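Local coordinates for protein putative gamma-glutamylcyclotransferase YkqA (Bacillus subtilis, PDB 2QIK) that is a putative gamma-glutamylcyclotransferase, probably an acyltransferase that acts on gamma-glutamyl compounds, at residues M137-A140 against R141-A145; E65-I68 against H69-Q73; E265-K268 against R269-S273; P243-H246 against Y247-I251. All blocks are in the same frame, centred on the assembly; numbering follows the deposited sequence.

Overall arrangement
All four contacts are local, each within one helix or at its start, yet their chemistry follows their place in the fold. Contacts 3 and 4 lie on the consecutive helices 261-273 and 245-258, which pack together; the centres of the two contacts are about 12 Å apart. Contact 1, the start of helix 140-145, touches contact 4 where D138 and R141 meet E250. Contact 2, on helix 65-74, stands apart across the chain's centre, about 49 Å from contacts 1 and 4 centre to centre. Each contact has both a buried and a solvent-facing side. Contact 1 relies on capping and waters, contact 4 on prolines and rings, and contacts 2 and 3 on apolar stripes flanked by charged residues.

Contact 1. Residues M137-A140 against R141-A145; sequences MDNA and RFQKA
Q143 N donates to N139 O at 2.9 Å, nearly along the C=O axis, and K144 N reaches A140 O at 3.0 Å; these bonds begin helix 140-145, which D138, two residues before its start, caps through the turn. D138 OD1 accepts from A140 N at 3.2 Å, the donor arriving from above the carboxylate, 67° out of its plane. The same oxygen forms a salt bridge with R253 of helix 245-258 and receives a bond from water 2, which in turn accepts from R141 N, so several groups fix the capping carboxylate. With N139 CG between backbone N and carbonyl carbon (chi1 73°), the amide stands across that of Q143, the planes 32° apart; N139 OD1 lies 3.5 Å from Q143 OE1, two acceptors that touch without a bond. N139 CB is 4.1 Å from F142 CD1. A glycine in place of N139 would take away both CB and the amide, and is likely to thin the cover over F142 CD1 and leave the Q143 amide without its neighbour. F142 also stacks on F151. Water 1 joins D138 O to F142 N, and its oxygen rests 3.4 Å above the plane of the F142 ring, over the centre.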
loop_
_atom_site.group_PDB
_atom_site.type_symbol
_atom_site.label_atom_id
_atom_site.label_comp_id
_atom_site.label_asym_id
_atom_site.label_seq_id
_atom_site.Cartn_x
_atom_site.Cartn_y
_atom_site.Cartn_z
HETATM N N MSE A 137 4.574 10.969 -10.972
HETATM C CA MSE A 137 5.175 12.241 -10.626
HETATM C C MSE A 137 5.299 13.195 -11.831
HETATM O O MSE A 137 5.447 14.385 -11.609
HETATM C CB MSE A 137 6.572 12.027 -10.043
HETATM C CG MSE A 137 6.580 11.142 -8.760
HETATM SE SE MSE A 137 8.289 11.104 -7.931
HETATM C CE MSE A 137 9.270 10.200 -9.203
ATOM N N ASP A 138 5.188 12.668 -13.047
ATOM C CA ASP A 138 5.155 13.479 -14.258
ATOM C C ASP A 138 3.730 13.731 -14.700
ATOM O O ASP A 138 2.801 13.023 -14.241
ATOM C CB ASP A 138 5.921 12.710 -15.373
ATOM C CG ASP A 138 6.048 13.464 -16.617
ATOM O OD1 ASP A 138 5.521 12.988 -17.655
ATOM O OD2 ASP A 138 6.644 14.536 -16.592
ATOM N N ASN A 139 3.536 14.719 -15.521
ATOM C CA ASN A 139 2.199 15.118 -15.930
ATOM C C ASN A 139 1.791 14.819 -17.366
ATOM O O ASN A 139 0.655 15.084 -17.699
ATOM C CB ASN A 139 1.856 16.539 -15.527
ATOM C CG ASN A 139 2.577 17.539 -16.343
ATOM O OD1 ASN A 139 2.166 18.712 -16.352
ATOM N ND2 ASN A 139 3.621 17.145 -17.042
ATOM N N ALA A 140 2.681 14.304 -18.208
ATOM C CA ALA A 140 2.308 14.200 -19.621
ATOM C C ALA A 140 1.153 13.228 -19.845
ATOM O O ALA A 140 0.244 13.540 -20.586
ATOM C CB ALA A 140 3.481 13.771 -20.448
ATOM N N ARG A 141 1.141 12.072 -19.200
ATOM C CA ARG A 141 0.050 11.091 -19.358
ATOM C C ARG A 141 -1.233 11.694 -18.767
ATOM O O ARG A 141 -2.276 11.531 -19.361
ATOM C CB ARG A 141 0.328 9.698 -18.799
ATOM C CG ARG A 141 1.353 8.943 -19.614
ATOM C CD ARG A 141 1.542 7.534 -19.055
ATOM N NE ARG A 141 0.272 6.802 -19.174
ATOM C CZ ARG A 141 0.029 5.606 -18.654
ATOM N NH1 ARG A 141 0.977 5.077 -17.975
ATOM N NH2 ARG A 141 -1.200 5.040 -18.786
ATOM N N PHE A 142 -1.158 12.389 -17.638
ATOM C CA PHE A 142 -2.346 13.071 -17.128
ATOM C C PHE A 142 -2.924 13.987 -18.184
ATOM O O PHE A 142 -4.137 14.068 -18.405
ATOM C CB PHE A 142 -2.068 13.886 -15.879
ATOM C CG PHE A 142 -1.563 13.123 -14.662
ATOM C CD1 PHE A 142 -0.640 13.749 -13.824
ATOM C CD2 PHE A 142 -2.036 11.878 -14.297
ATOM C CE1 PHE A 142 -0.197 13.127 -12.664
ATOM C CE2 PHE A 142 -1.578 11.257 -13.103
ATOM C CZ PHE A 142 -0.621 11.885 -12.328
ATOM N N GLN A 143 -2.059 14.790 -18.775
ATOM C CA GLN A 143 -2.519 15.778 -19.777
ATOM C C GLN A 143 -3.175 15.061 -20.949
ATOM O O GLN A 143 -4.208 15.499 -21.447
ATOM C CB GLN A 143 -1.361 16.617 -20.273
ATOM C CG GLN A 143 -0.842 17.576 -19.242
ATOM C CD GLN A 143 0.379 18.328 -19.682
ATOM O OE1 GLN A 143 0.549 19.511 -19.325
ATOM N NE2 GLN A 143 1.190 17.702 -20.519
ATOM N N LYS A 144 -2.582 13.982 -21.458
ATOM C CA LYS A 144 -3.168 13.207 -22.578
ATOM C C LYS A 144 -4.535 12.625 -22.270
ATOM O O LYS A 144 -5.375 12.519 -23.147
ATOM C CB LYS A 144 -2.262 12.102 -23.047
ATOM C CG LYS A 144 -1.021 12.572 -23.693
ATOM C CD LYS A 144 -0.198 11.410 -24.173
ATOM C CE LYS A 144 1.221 11.555 -23.718
ATOM N NZ LYS A 144 1.779 10.409 -22.947
ATOM N N ALA A 145 -4.753 12.246 -21.006
ATOM C CA ALA A 145 -5.993 11.673 -20.570
ATOM C C ALA A 145 -7.009 12.760 -20.184
ATOM O O ALA A 145 -8.130 12.427 -19.859
ATOM C CB ALA A 145 -5.731 10.772 -19.399
HETATM O O HOH W 1 1.235 11.413 -15.773
HETATM O O HOH W 2 3.559 11.022 -17.782
#

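Contact 2. Residues E65-I68 against H69-Q73; sequences ELCI and HKLDQ
D72 N donates to I68 O at 2.9 Å in an almost straight bond (172° at the hydrogen), and the D72 side chain folds back over the same carbonyl. CG of D72 stands beside its own backbone N (chi1 -68°), which brings OD1 and OD2 each to 3.4 Å from I68 O; these are acceptors facing an acceptor, so nothing bonds there. The carboxylate is instead held from outside, where OD1 is gripped by both K80 NZ and Y97 OH. One turn earlier, H69 N meets E65 O at 2.9 Å, and the H69 ring lies obliquely near that oxygen. K70 crosses the L66 side chain at an angle, and its CG is 3.3 Å from L66 O; the packing of the two chain ends is doubtful in the model. An alanine here would remove the methylenes beyond CB and would probably leave the L66 carbonyl without the CG that covers it. On the inner side the contacts are apolar, C67 SG meeting L71 CD1 at 4.1 Å and I68 CD1 meeting the same methyl at 4.3 Å. I68 and L71 also reach strand 90-98, and L71 packs on L11, a substrate-binding residue by similarity. C67, I68 and L71 toward the domain, with mostly polar residues and L66 on the outer side, make helix 65-74 an amphipathic helix of the gamma-glutamylcyclotransferase family domain.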
loop_
_atom_site.group_PDB
_atom_site.type_symbol
_atom_site.label_atom_id
_atom_site.label_comp_id
_atom_site.label_asym_id
_atom_site.label_seq_id
_atom_site.Cartn_x
_atom_site.Cartn_y
_atom_site.Cartn_z
ATOM N N GLU A 65 1.743 -10.798 25.512
ATOM C CA GLU A 65 0.652 -11.575 26.095
ATOM C C GLU A 65 -0.461 -10.697 26.598
ATOM O O GLU A 65 -1.630 -11.036 26.459
ATOM C CB GLU A 65 1.145 -12.468 27.207
ATOM C CG GLU A 65 1.988 -13.603 26.695
ATOM C CD GLU A 65 2.387 -14.607 27.792
ATOM O OE1 GLU A 65 3.486 -15.069 27.730
ATOM O OE2 GLU A 65 1.604 -14.992 28.619
ATOM N N LEU A 66 -0.136 -9.572 27.232
ATOM C CA LEU A 66 -1.130 -8.634 27.728
ATOM C C LEU A 66 -2.031 -8.193 26.592
ATOM O O LEU A 66 -3.228 -8.152 26.729
ATOM C CB LEU A 66 -0.416 -7.465 28.453
ATOM C CG LEU A 66 -1.338 -6.336 28.931
ATOM C CD1 LEU A 66 -0.755 -5.590 30.138
ATOM C CD2 LEU A 66 -1.617 -5.330 27.867
ATOM N N CYS A 67 -1.423 -7.799 25.453
ATOM C CA CYS A 67 -2.207 -7.338 24.302
ATOM C C CYS A 67 -3.146 -8.411 23.827
ATOM O O CYS A 67 -4.340 -8.157 23.638
ATOM C CB CYS A 67 -1.229 -6.923 23.206
ATOM S SG CYS A 67 -2.096 -6.478 21.658
ATOM N N ILE A 68 -2.639 -9.622 23.682
ATOM C CA ILE A 68 -3.536 -10.720 23.230
ATOM C C ILE A 68 -4.664 -10.987 24.223
ATOM O O ILE A 68 -5.802 -11.184 23.807
ATOM C CB ILE A 68 -2.743 -11.989 22.880
ATOM C CG1 ILE A 68 -1.742 -11.738 21.778
ATOM C CG2 ILE A 68 -3.656 -13.155 22.515
ATOM C CD1 ILE A 68 -2.376 -11.178 20.444
ATOM N N HIS A 69 -4.374 -10.947 25.541
ATOM C CA HIS A 69 -5.488 -11.031 26.482
ATOM C C HIS A 69 -6.529 -9.938 26.310
ATOM O O HIS A 69 -7.726 -10.181 26.385
ATOM C CB HIS A 69 -5.022 -10.993 27.947
ATOM C CG HIS A 69 -4.337 -12.236 28.417
ATOM N ND1 HIS A 69 -3.098 -12.309 29.033
ATOM C CD2 HIS A 69 -4.732 -13.529 28.274
ATOM C CE1 HIS A 69 -2.791 -13.584 29.280
ATOM N NE2 HIS A 69 -3.788 -14.333 28.827
ATOM N N LYS A 70 -6.053 -8.688 26.129
ATOM C CA LYS A 70 -6.924 -7.546 25.959
ATOM C C LYS A 70 -7.835 -7.781 24.747
ATOM O O LYS A 70 -9.012 -7.450 24.744
ATOM C CB LYS A 70 -6.147 -6.211 25.872
ATOM C CG LYS A 70 -5.539 -5.837 27.122
ATOM C CD LYS A 70 -4.455 -4.856 27.044
ATOM C CE LYS A 70 -4.940 -3.604 26.931
ATOM N NZ LYS A 70 -3.899 -2.555 26.630
ATOM N N LEU A 71 -7.232 -8.222 23.656
ATOM C CA LEU A 71 -8.009 -8.507 22.442
ATOM C C LEU A 71 -9.002 -9.647 22.637
ATOM O O LEU A 71 -10.156 -9.565 22.210
ATOM C CB LEU A 71 -7.066 -8.821 21.260
ATOM C CG LEU A 71 -6.124 -7.673 20.884
ATOM C CD1 LEU A 71 -5.304 -8.121 19.662
ATOM C CD2 LEU A 71 -6.803 -6.377 20.623
ATOM N N ASP A 72 -8.579 -10.753 23.266
ATOM C CA ASP A 72 -9.475 -11.786 23.581
ATOM C C ASP A 72 -10.715 -11.306 24.344
ATOM O O ASP A 72 -11.843 -11.712 24.064
ATOM C CB ASP A 72 -8.785 -12.842 24.437
ATOM C CG ASP A 72 -7.728 -13.621 23.761
ATOM O OD1 ASP A 72 -7.689 -13.723 22.511
ATOM O OD2 ASP A 72 -6.930 -14.308 24.471
ATOM N N GLN A 73 -10.483 -10.435 25.303
ATOM C CA GLN A 73 -11.581 -9.925 26.110
ATOM C C GLN A 73 -12.452 -8.931 25.370
ATOM O O GLN A 73 -13.678 -8.929 25.610
ATOM C CB GLN A 73 -11.093 -9.247 27.377
ATOM C CG GLN A 73 -10.448 -10.155 28.338
ATOM C CD GLN A 73 -9.809 -9.414 29.504
ATOM O OE1 GLN A 73 -8.790 -9.899 29.997
ATOM N NE2 GLN A 73 -10.398 -8.315 29.960
#

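Contact 3. Residues E265-K268 against R269-S273; sequences EKLK and RHMNS
Helix 261-273 is the last helix of the modelled chain, and L267 and M271, one turn apart, form the stripe by which it packs on helix 245-258 and strand 164-171. M271 N donates to L267 O at 2.9 Å in a nearly linear bond, 176° at the hydrogen. M271 is present as selenomethionine, and the bend of its chain at chi3 (-65°) turns CE back toward the preceding turn. There the methyl lies 4.2 Å from L267 CG and 3.9 Å from K268 CA, the L267 and M271 side chains crossing at an angle. F167 touches both L267 and M271, and I251 covers L267 from the neighbouring helix. Around the rest of the cylinder the character changes. R269 N bonds to E265 O, and R269 CG passes 3.4 Å from that oxygen; the aliphatic parts just meet, E265 CG lying 4.4 Å from R269 CD. Their charges do not pair, since E265 OE1 and R269 NE remain 5.1 Å apart. N272 bonds through its backbone to K268 O at 3.0 Å, while its OD1 sits 3.2 Å from the same oxygen, one acceptor against another. K268 sends an extended chain away from this turn to a salt bridge with E256, and H270 NE2 bonds to E240. The backbone thus supplies the hydrogen bonds within the turn, L267 and M271 supply its apolar contact, and K268 and H270 spend their polar ends on joining the helix to its surroundings.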
loop_
_atom_site.group_PDB
_atom_site.type_symbol
_atom_site.label_atom_id
_atom_site.label_comp_id
_atom_site.label_asym_id
_atom_site.label_seq_id
_atom_site.Cartn_x
_atom_site.Cartn_y
_atom_site.Cartn_z
ATOM N N GLU A 265 19.337 11.702 -7.855
ATOM C CA GLU A 265 20.556 11.115 -8.380
ATOM C C GLU A 265 20.687 9.640 -8.076
ATOM O O GLU A 265 21.102 8.835 -8.928
ATOM C CB GLU A 265 21.762 11.834 -7.765
ATOM C CG GLU A 265 23.026 11.141 -8.159
ATOM C CD GLU A 265 24.246 11.779 -7.530
ATOM O OE1 GLU A 265 25.269 11.749 -8.265
ATOM O OE2 GLU A 265 24.248 12.300 -6.405
ATOM N N LYS A 266 20.372 9.252 -6.841
ATOM C CA LYS A 266 20.333 7.859 -6.458
ATOM C C LYS A 266 19.375 7.030 -7.286
ATOM O O LYS A 266 19.698 5.915 -7.663
ATOM C CB LYS A 266 19.968 7.758 -5.002
ATOM C CG LYS A 266 21.096 7.868 -4.090
ATOM C CD LYS A 266 20.636 7.280 -2.685
ATOM C CE LYS A 266 21.709 7.527 -1.685
ATOM N NZ LYS A 266 21.514 6.721 -0.348
ATOM N N LEU A 267 18.181 7.561 -7.515
ATOM C CA LEU A 267 17.148 6.854 -8.255
ATOM C C LEU A 267 17.591 6.634 -9.717
ATOM O O LEU A 267 17.441 5.558 -10.248
ATOM C CB LEU A 267 15.807 7.606 -8.156
ATOM C CG LEU A 267 14.611 6.943 -8.917
ATOM C CD1 LEU A 267 14.234 5.559 -8.443
ATOM C CD2 LEU A 267 13.435 7.835 -8.799
ATOM N N LYS A 268 18.136 7.691 -10.333
ATOM C CA LYS A 268 18.670 7.588 -11.665
ATOM C C LYS A 268 19.773 6.532 -11.696
ATOM O O LYS A 268 19.804 5.710 -12.601
ATOM C CB LYS A 268 19.190 8.933 -12.185
ATOM C CG LYS A 268 18.096 9.862 -12.583
ATOM C CD LYS A 268 18.646 11.275 -12.989
ATOM C CE LYS A 268 17.561 12.270 -13.474
ATOM N NZ LYS A 268 18.092 13.644 -13.771
ATOM N N ARG A 269 20.715 6.569 -10.746
ATOM C CA ARG A 269 21.782 5.617 -10.796
ATOM C C ARG A 269 21.234 4.171 -10.655
ATOM O O ARG A 269 21.683 3.216 -11.306
ATOM C CB ARG A 269 22.798 5.862 -9.643
ATOM C CG ARG A 269 23.876 7.047 -9.695
ATOM C CD ARG A 269 25.004 7.229 -8.396
ATOM N NE ARG A 269 26.246 6.841 -8.987
ATOM C CZ ARG A 269 26.518 5.645 -9.542
ATOM N NH1 ARG A 269 27.736 5.414 -10.076
ATOM N NH2 ARG A 269 25.619 4.660 -9.548
ATOM N N HIS A 270 20.202 4.000 -9.793
ATOM C CA HIS A 270 19.604 2.695 -9.632
ATOM C C HIS A 270 18.980 2.221 -10.920
ATOM O O HIS A 270 19.207 1.070 -11.311
ATOM C CB HIS A 270 18.573 2.725 -8.500
ATOM C CG HIS A 270 17.932 1.420 -8.239
ATOM N ND1 HIS A 270 18.628 0.365 -7.677
ATOM C CD2 HIS A 270 16.677 0.998 -8.462
ATOM C CE1 HIS A 270 17.821 -0.671 -7.608
ATOM N NE2 HIS A 270 16.621 -0.319 -8.069
HETATM N N MSE A 271 18.132 3.040 -11.534
HETATM C CA MSE A 271 17.506 2.663 -12.791
HETATM C C MSE A 271 18.541 2.294 -13.849
HETATM O O MSE A 271 18.374 1.353 -14.589
HETATM C CB MSE A 271 16.615 3.765 -13.297
HETATM C CG MSE A 271 15.385 4.011 -12.409
HETATM SE SE MSE A 271 14.078 5.207 -13.068
HETATM C CE MSE A 271 15.100 6.742 -13.077
ATOM N N ASN A 272 19.593 3.074 -13.938
ATOM C CA ASN A 272 20.614 2.883 -14.988
ATOM C C ASN A 272 21.513 1.682 -14.703
ATOM O O ASN A 272 22.224 1.233 -15.601
ATOM C CB ASN A 272 21.452 4.159 -15.190
ATOM C CG ASN A 272 20.717 5.272 -15.783
ATOM O OD1 ASN A 272 20.956 6.489 -15.441
ATOM N ND2 ASN A 272 19.810 4.947 -16.681
ATOM N N SER A 273 21.518 1.158 -13.484
ATOM C CA SER A 273 22.374 0.059 -13.049
ATOM C C SER A 273 21.714 -1.293 -13.313
ATOM O O SER A 273 22.349 -2.347 -13.302
ATOM C CB SER A 273 22.725 0.227 -11.549
ATOM O OG SER A 273 23.734 -0.665 -11.181
#

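Contact 4. Residues P243-H246 against Y247-I251; sequences PPQH and YQIEI
Three backbone bonds close the first turns of helix 245-258: Q248 N to P244 O, I249 N to Q245 O, and E250 N to H246 O, the last a longer one at 3.2 Å. P244 occupies the N-cap position, so the first of these uses the carbonyl of the capping residue itself. Aromatic contacts form a second group. Y247 CB lies over one face of the H246 ring in a CH-pi contact, 4.0 Å from the centroid and 16° off the normal; chi1 of H246, 81°, folds the ring back over the start of the next residue. Apolar contacts complete the set. P243 CB meets the edge of the Y247 ring in its plane, 3.7 Å from CD2, and P244 CG packs against Y247 CB at 4.0 Å. On another side of the helix Q245 and I249 run side by side, with Q245 CG 3.9 Å from I249 CD1. Beyond the turn, Y247 OH bonds to A177 N and to a bound citrate, probably from the crystallisation liquor, while R176 makes a cation-pi contact with the ring. P243, P244 and H246 touch strand 174-180, and P244 and H246 the loop at D173, whereas I251 turns to L267 and M271 of helix 261-273.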
loop_
_atom_site.group_PDB
_atom_site.type_symbol
_atom_site.label_atom_id
_atom_site.label_comp_id
_atom_site.label_asym_id
_atom_site.label_seq_id
_atom_site.Cartn_x
_atom_site.Cartn_y
_atom_site.Cartn_z
ATOM N N PRO A 243 13.803 -0.228 -16.427
ATOM C CA PRO A 243 12.599 0.282 -17.055
ATOM C C PRO A 243 12.862 0.658 -18.539
ATOM O O PRO A 243 14.013 0.895 -18.947
ATOM C CB PRO A 243 12.293 1.572 -16.254
ATOM C CG PRO A 243 13.626 2.029 -15.734
ATOM C CD PRO A 243 14.395 0.746 -15.482
ATOM N N PRO A 244 11.820 0.661 -19.359
ATOM C CA PRO A 244 12.039 1.117 -20.730
ATOM C C PRO A 244 12.293 2.629 -20.723
ATOM O O PRO A 244 11.910 3.346 -19.822
ATOM C CB PRO A 244 10.738 0.749 -21.436
ATOM C CG PRO A 244 9.766 0.708 -20.366
ATOM C CD PRO A 244 10.416 0.364 -19.103
ATOM N N GLN A 245 12.916 3.135 -21.793
ATOM C CA GLN A 245 13.414 4.484 -21.806
ATOM C C GLN A 245 12.363 5.559 -21.683
ATOM O O GLN A 245 12.552 6.511 -21.008
ATOM C CB GLN A 245 14.188 4.716 -23.147
ATOM C CG GLN A 245 14.838 6.058 -23.499
ATOM C CD GLN A 245 15.800 5.912 -24.703
ATOM O OE1 GLN A 245 15.847 6.788 -25.579
ATOM N NE2 GLN A 245 16.574 4.785 -24.743
ATOM N N HIS A 246 11.274 5.417 -22.391
ATOM C CA HIS A 246 10.202 6.399 -22.439
ATOM C C HIS A 246 9.670 6.609 -21.008
ATOM O O HIS A 246 9.614 7.782 -20.493
ATOM C CB HIS A 246 9.164 5.823 -23.475
ATOM C CG HIS A 246 8.222 4.761 -22.918
ATOM N ND1 HIS A 246 8.626 3.485 -22.578
ATOM C CD2 HIS A 246 6.904 4.819 -22.571
ATOM C CE1 HIS A 246 7.613 2.798 -22.090
ATOM N NE2 HIS A 246 6.555 3.579 -22.070
ATOM N N TYR A 247 9.357 5.485 -20.348
ATOM C CA TYR A 247 8.882 5.436 -18.932
ATOM C C TYR A 247 9.933 5.997 -17.969
ATOM O O TYR A 247 9.607 6.780 -17.127
ATOM C CB TYR A 247 8.529 4.013 -18.591
ATOM C CG TYR A 247 8.071 3.763 -17.172
ATOM C CD1 TYR A 247 6.817 4.157 -16.727
ATOM C CD2 TYR A 247 8.910 3.133 -16.290
ATOM C CE1 TYR A 247 6.435 3.913 -15.399
ATOM C CE2 TYR A 247 8.564 2.889 -15.011
ATOM C CZ TYR A 247 7.328 3.291 -14.557
ATOM O OH TYR A 247 7.025 3.018 -13.268
ATOM N N GLN A 248 11.211 5.610 -18.139
ATOM C CA GLN A 248 12.235 6.148 -17.288
ATOM C C GLN A 248 12.333 7.655 -17.401
ATOM O O GLN A 248 12.507 8.384 -16.408
ATOM C CB GLN A 248 13.588 5.538 -17.613
ATOM C CG GLN A 248 14.707 6.167 -16.831
ATOM C CD GLN A 248 16.067 5.438 -16.841
ATOM O OE1 GLN A 248 17.134 6.039 -16.443
ATOM N NE2 GLN A 248 16.039 4.210 -17.215
ATOM N N ILE A 249 12.159 8.160 -18.625
ATOM C CA ILE A 249 12.200 9.612 -18.754
ATOM C C ILE A 249 11.089 10.305 -17.988
ATOM O O ILE A 249 11.287 11.378 -17.443
ATOM C CB ILE A 249 12.226 10.000 -20.247
ATOM C CG1 ILE A 249 13.517 9.538 -20.949
ATOM C CG2 ILE A 249 12.097 11.533 -20.420
ATOM C CD1 ILE A 249 13.428 9.543 -22.500
ATOM N N GLU A 250 9.890 9.723 -17.950
ATOM C CA GLU A 250 8.779 10.302 -17.150
ATOM C C GLU A 250 9.168 10.398 -15.694
ATOM O O GLU A 250 8.989 11.432 -15.056
ATOM C CB GLU A 250 7.531 9.470 -17.321
ATOM C CG GLU A 250 6.961 9.523 -18.707
ATOM C CD GLU A 250 5.856 8.517 -18.930
ATOM O OE1 GLU A 250 6.071 7.658 -19.812
ATOM O OE2 GLU A 250 4.750 8.591 -18.372
ATOM N N ILE A 251 9.758 9.313 -15.163
ATOM C CA ILE A 251 10.187 9.306 -13.766
ATOM C C ILE A 251 11.210 10.374 -13.499
ATOM O O ILE A 251 11.173 11.123 -12.528
ATOM C CB ILE A 251 10.717 7.933 -13.343
ATOM C CG1 ILE A 251 9.594 6.953 -13.400
ATOM C CG2 ILE A 251 11.352 7.971 -11.971
ATOM C CD1 ILE A 251 9.971 5.537 -13.051
#